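Local atomic coordinates of stromal cell-derived factor 2-like protein (Arabidopsis thaliana, PDB entry 3MAL), a protein that takes part in protein quality control and the unfolded protein response of the endoplasmic reticulum, in complex with ERDJ3B and the chaperone BiP, supporting accumulation of the immune receptor EFR. Residues V144-H158 with Q170-W184. Sequence-based numbering, arbitrary orientation.
Sequences VRLQHIDTSGYLHSH and QEVCGIREKKADNIW
The imidazole of H156 lies between I175 and D181, which illustrates how a ring on a hairpin strand can be packed between the partner strand and the loop that follows it, a setting that would limit its rotation. CG2 of I175 sits over one face, 13° off the ring normal, while CB of D181 comes within 3.4 Å of H156 NE2; ND2 of N182 comes to the ring edge, 3.1 Å from H156 CD2. H156 ND1 is buried without a polar partner. The amide of N182 is fixed at both ends: ND2 donates to E177 O, and OD1 accepts from K179 N and, at 2.8 Å, from R145 NH1. That same NH1 reaches K179 O at 2.7 Å, within the guanidinium plane, as CB of K178 covers one guanidinium face; R145 NE turns to E132 in a salt bridge. In this third MIR repeat of the beta-trefoil, strands 154-158 and 170-175 form an antiparallel hairpin, whereas V144 and W184 pair in the barrel. W184 links the barrel to the hairpin. With CG anti to its carbonyl carbon (chi1 -63°), its indole reaches across to L155, whose CD2 lies over the five-membered ring, and NE1 donates to L155 O at 2.9 Å from well above the carbonyl plane. Toward the loop that connects the two hairpin strands, H158 NE2 meets E171 OE1 in the ring plane at 2.8 Å, and S107 also bonds that oxygen.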
# COMPACT_ATOMS: atom_id res chain seq x y z
N VAL A 144 5.20 -10.28 2.67
CA VAL A 144 5.84 -9.03 3.12
C VAL A 144 4.89 -8.29 4.05
O VAL A 144 3.68 -8.57 4.10
CB VAL A 144 6.23 -8.07 1.92
CG1 VAL A 144 7.16 -8.77 0.92
CG2 VAL A 144 4.97 -7.52 1.20
N ARG A 145 5.44 -7.33 4.79
CA ARG A 145 4.63 -6.36 5.53
C ARG A 145 5.10 -5.01 5.04
O ARG A 145 6.23 -4.89 4.55
CB ARG A 145 4.86 -6.49 7.04
CG ARG A 145 4.42 -7.83 7.62
CD ARG A 145 4.44 -7.85 9.17
NE ARG A 145 4.72 -9.22 9.65
CZ ARG A 145 3.80 -10.12 9.98
NH1 ARG A 145 2.52 -9.84 9.92
NH2 ARG A 145 4.18 -11.30 10.39
N LEU A 146 4.25 -4.00 5.17
CA LEU A 146 4.65 -2.60 4.94
C LEU A 146 4.37 -1.81 6.21
O LEU A 146 3.22 -1.69 6.66
CB LEU A 146 3.87 -2.02 3.76
CG LEU A 146 4.19 -2.60 2.38
CD1 LEU A 146 3.09 -2.24 1.43
CD2 LEU A 146 5.54 -2.09 1.89
N GLN A 147 5.43 -1.27 6.79
CA GLN A 147 5.32 -0.53 8.04
C GLN A 147 5.44 0.98 7.82
O GLN A 147 6.44 1.47 7.30
CB GLN A 147 6.34 -1.02 9.07
CG GLN A 147 6.11 -0.40 10.46
CD GLN A 147 7.12 -0.83 11.50
OE1 GLN A 147 8.26 -1.17 11.18
NE2 GLN A 147 6.69 -0.82 12.77
N HIS A 148 4.40 1.71 8.21
CA HIS A 148 4.40 3.14 8.02
C HIS A 148 5.51 3.73 8.89
O HIS A 148 5.53 3.50 10.09
CB HIS A 148 3.02 3.69 8.38
CG HIS A 148 2.83 5.16 8.08
ND1 HIS A 148 2.70 6.12 9.06
CD2 HIS A 148 2.74 5.81 6.90
CE1 HIS A 148 2.54 7.30 8.50
NE2 HIS A 148 2.56 7.15 7.19
N ILE A 149 6.43 4.46 8.27
CA ILE A 149 7.59 5.06 8.99
C ILE A 149 7.17 5.96 10.16
O ILE A 149 7.64 5.76 11.29
CB ILE A 149 8.56 5.86 8.07
CG1 ILE A 149 9.16 4.98 6.96
CG2 ILE A 149 9.67 6.59 8.92
CD1 ILE A 149 10.07 3.85 7.42
N ASP A 150 6.27 6.92 9.91
CA ASP A 150 5.97 7.97 10.89
C ASP A 150 5.16 7.51 12.10
O ASP A 150 5.36 8.02 13.21
CB ASP A 150 5.30 9.20 10.22
CG ASP A 150 6.31 10.04 9.43
OD1 ASP A 150 7.52 9.82 9.59
OD2 ASP A 150 5.90 10.92 8.64
N THR A 151 4.27 6.54 11.88
CA THR A 151 3.41 6.04 12.95
C THR A 151 3.80 4.67 13.46
O THR A 151 3.31 4.24 14.50
CB THR A 151 1.92 5.93 12.50
OG1 THR A 151 1.84 5.06 11.37
CG2 THR A 151 1.33 7.29 12.17
N SER A 152 4.66 3.96 12.72
CA SER A 152 4.96 2.55 12.98
C SER A 152 3.78 1.57 12.78
O SER A 152 3.89 0.40 13.16
CB SER A 152 5.58 2.36 14.39
OG SER A 152 6.77 3.09 14.51
N GLY A 153 2.69 2.01 12.15
CA GLY A 153 1.57 1.13 11.82
C GLY A 153 1.87 0.17 10.66
O GLY A 153 2.43 0.58 9.65
N TYR A 154 1.54 -1.12 10.82
CA TYR A 154 1.61 -2.06 9.69
C TYR A 154 0.33 -1.89 8.88
O TYR A 154 -0.76 -1.84 9.46
CB TYR A 154 1.73 -3.52 10.17
CG TYR A 154 2.98 -3.75 10.95
CD1 TYR A 154 4.21 -3.85 10.29
CD2 TYR A 154 2.95 -3.82 12.34
CE1 TYR A 154 5.38 -4.06 10.99
CE2 TYR A 154 4.14 -4.03 13.06
CZ TYR A 154 5.35 -4.14 12.37
OH TYR A 154 6.55 -4.34 13.03
N LEU A 155 0.48 -1.79 7.56
CA LEU A 155 -0.66 -1.82 6.65
C LEU A 155 -1.47 -3.10 6.94
O LEU A 155 -0.93 -4.22 6.94
CB LEU A 155 -0.16 -1.83 5.19
CG LEU A 155 -1.27 -1.78 4.13
CD1 LEU A 155 -1.91 -0.38 4.13
CD2 LEU A 155 -0.68 -2.12 2.76
N HIS A 156 -2.77 -2.93 7.14
CA HIS A 156 -3.60 -3.98 7.72
C HIS A 156 -4.95 -4.02 7.02
O HIS A 156 -5.45 -2.98 6.61
CB HIS A 156 -3.83 -3.64 9.21
CG HIS A 156 -4.33 -4.79 10.02
ND1 HIS A 156 -5.67 -5.04 10.21
CD2 HIS A 156 -3.66 -5.73 10.72
CE1 HIS A 156 -5.81 -6.10 10.98
NE2 HIS A 156 -4.61 -6.53 11.32
N SER A 157 -5.50 -5.22 6.83
CA SER A 157 -6.90 -5.36 6.50
C SER A 157 -7.54 -6.53 7.25
O SER A 157 -6.88 -7.22 8.06
CB SER A 157 -7.11 -5.49 4.97
OG SER A 157 -8.43 -5.08 4.61
N HIS A 158 -8.83 -6.74 6.99
CA HIS A 158 -9.64 -7.74 7.72
C HIS A 158 -11.04 -7.79 7.12
O HIS A 158 -11.43 -6.93 6.34
CB HIS A 158 -9.75 -7.45 9.23
CG HIS A 158 -9.83 -5.99 9.59
ND1 HIS A 158 -9.43 -5.51 10.82
CD2 HIS A 158 -10.26 -4.91 8.89
CE1 HIS A 158 -9.60 -4.20 10.87
NE2 HIS A 158 -10.11 -3.81 9.71
N GLN A 170 -13.39 -3.86 1.94
CA GLN A 170 -12.91 -3.98 3.33
C GLN A 170 -12.23 -2.69 3.77
O GLN A 170 -11.60 -1.98 2.96
CB GLN A 170 -11.91 -5.15 3.48
CG GLN A 170 -12.52 -6.49 3.26
CD GLN A 170 -11.53 -7.64 3.27
OE1 GLN A 170 -10.29 -7.46 3.28
NE2 GLN A 170 -12.06 -8.85 3.27
N GLU A 171 -12.33 -2.41 5.07
CA GLU A 171 -11.49 -1.39 5.70
C GLU A 171 -10.01 -1.74 5.54
O GLU A 171 -9.61 -2.90 5.72
CB GLU A 171 -11.79 -1.26 7.20
CG GLU A 171 -11.26 0.04 7.82
CD GLU A 171 -11.19 -0.02 9.33
OE1 GLU A 171 -10.78 -1.06 9.86
OE2 GLU A 171 -11.53 0.98 9.99
N VAL A 172 -9.22 -0.72 5.22
CA VAL A 172 -7.77 -0.83 5.32
C VAL A 172 -7.34 0.15 6.41
O VAL A 172 -7.87 1.27 6.49
CB VAL A 172 -7.10 -0.54 3.95
CG1 VAL A 172 -5.55 -0.46 4.08
CG2 VAL A 172 -7.52 -1.62 2.95
N CYS A 173 -6.43 -0.29 7.27
CA CYS A 173 -5.99 0.57 8.39
C CYS A 173 -4.57 0.19 8.78
O CYS A 173 -3.95 -0.65 8.12
CB CYS A 173 -6.95 0.42 9.58
SG CYS A 173 -7.00 -1.24 10.28
N GLY A 174 -4.04 0.86 9.81
CA GLY A 174 -2.71 0.55 10.36
C GLY A 174 -2.86 0.11 11.80
O GLY A 174 -3.65 0.71 12.55
N ILE A 175 -2.18 -0.98 12.18
CA ILE A 175 -2.14 -1.43 13.60
C ILE A 175 -0.71 -1.65 14.03
O ILE A 175 0.20 -1.77 13.20
CB ILE A 175 -2.99 -2.71 13.91
CG1 ILE A 175 -2.25 -3.98 13.44
CG2 ILE A 175 -4.43 -2.57 13.36
CD1 ILE A 175 -2.84 -5.26 13.94
N ARG A 176 -0.51 -1.73 15.33
CA ARG A 176 0.86 -1.67 15.83
C ARG A 176 1.56 -3.00 15.98
O ARG A 176 2.78 -3.03 16.11
CB ARG A 176 0.89 -0.87 17.11
CG ARG A 176 0.30 0.53 16.91
CD ARG A 176 1.34 1.62 16.90
NE ARG A 176 0.75 2.92 16.60
CZ ARG A 176 1.16 4.07 17.14
NH1 ARG A 176 2.15 4.08 18.03
NH2 ARG A 176 0.57 5.21 16.80
N GLU A 177 0.81 -4.10 15.96
CA GLU A 177 1.38 -5.44 16.12
C GLU A 177 1.40 -6.25 14.82
O GLU A 177 0.44 -6.19 14.03
CB GLU A 177 0.55 -6.25 17.14
CG GLU A 177 0.52 -5.66 18.56
CD GLU A 177 -0.36 -4.42 18.65
OE1 GLU A 177 -1.46 -4.40 18.07
OE2 GLU A 177 0.07 -3.47 19.29
N LYS A 178 2.43 -7.07 14.65
CA LYS A 178 2.48 -8.05 13.56
C LYS A 178 1.42 -9.10 13.78
O LYS A 178 1.32 -9.70 14.86
CB LYS A 178 3.86 -8.71 13.46
CG LYS A 178 4.99 -7.73 13.24
CD LYS A 178 6.29 -8.46 12.86
CE LYS A 178 7.30 -7.47 12.37
NZ LYS A 178 8.53 -8.15 11.87
N LYS A 179 0.57 -9.30 12.77
CA LYS A 179 -0.45 -10.33 12.83
C LYS A 179 -0.61 -10.94 11.45
O LYS A 179 -0.11 -10.40 10.46
CB LYS A 179 -1.80 -9.73 13.27
CG LYS A 179 -1.82 -9.11 14.66
CD LYS A 179 -3.25 -8.63 15.00
CE LYS A 179 -3.31 -8.05 16.40
NZ LYS A 179 -4.68 -7.56 16.78
N ALA A 180 -1.35 -12.05 11.39
CA ALA A 180 -1.66 -12.70 10.12
C ALA A 180 -2.35 -11.72 9.13
O ALA A 180 -2.09 -11.76 7.93
CB ALA A 180 -2.54 -13.92 10.37
N ASP A 181 -3.20 -10.84 9.67
CA ASP A 181 -3.95 -9.87 8.86
C ASP A 181 -3.13 -8.64 8.44
O ASP A 181 -3.69 -7.69 7.89
CB ASP A 181 -5.21 -9.38 9.60
CG ASP A 181 -6.34 -10.40 9.61
OD1 ASP A 181 -6.50 -11.17 8.64
OD2 ASP A 181 -7.10 -10.42 10.60
N ASN A 182 -1.83 -8.62 8.72
CA ASN A 182 -0.99 -7.59 8.07
C ASN A 182 0.13 -8.14 7.18
O ASN A 182 1.13 -7.48 6.94
CB ASN A 182 -0.55 -6.43 9.01
CG ASN A 182 -0.07 -6.88 10.37
OD1 ASN A 182 0.93 -7.60 10.48
ND2 ASN A 182 -0.74 -6.40 11.43
N ILE A 183 -0.06 -9.36 6.70
CA ILE A 183 0.84 -9.87 5.67
C ILE A 183 0.21 -9.64 4.29
O ILE A 183 -1.01 -9.81 4.08
CB ILE A 183 1.29 -11.32 5.93
CG1 ILE A 183 2.37 -11.74 4.92
CG2 ILE A 183 0.11 -12.27 5.95
CD1 ILE A 183 1.84 -12.27 3.60
N TRP A 184 1.05 -9.19 3.37
CA TRP A 184 0.63 -8.89 2.01
C TRP A 184 1.55 -9.59 1.00
O TRP A 184 2.66 -10.00 1.34
CB TRP A 184 0.67 -7.37 1.76
CG TRP A 184 -0.30 -6.59 2.63
CD1 TRP A 184 -0.12 -6.24 3.94
CD2 TRP A 184 -1.59 -6.08 2.25
NE1 TRP A 184 -1.22 -5.54 4.40
CE2 TRP A 184 -2.13 -5.43 3.38
CE3 TRP A 184 -2.34 -6.12 1.07
CZ2 TRP A 184 -3.39 -4.81 3.36
CZ3 TRP A 184 -3.59 -5.51 1.05
CH2 TRP A 184 -4.10 -4.86 2.18
O HOH W 1 1.96 -4.83 6.65
O HOH W 2 4.30 -0.80 15.42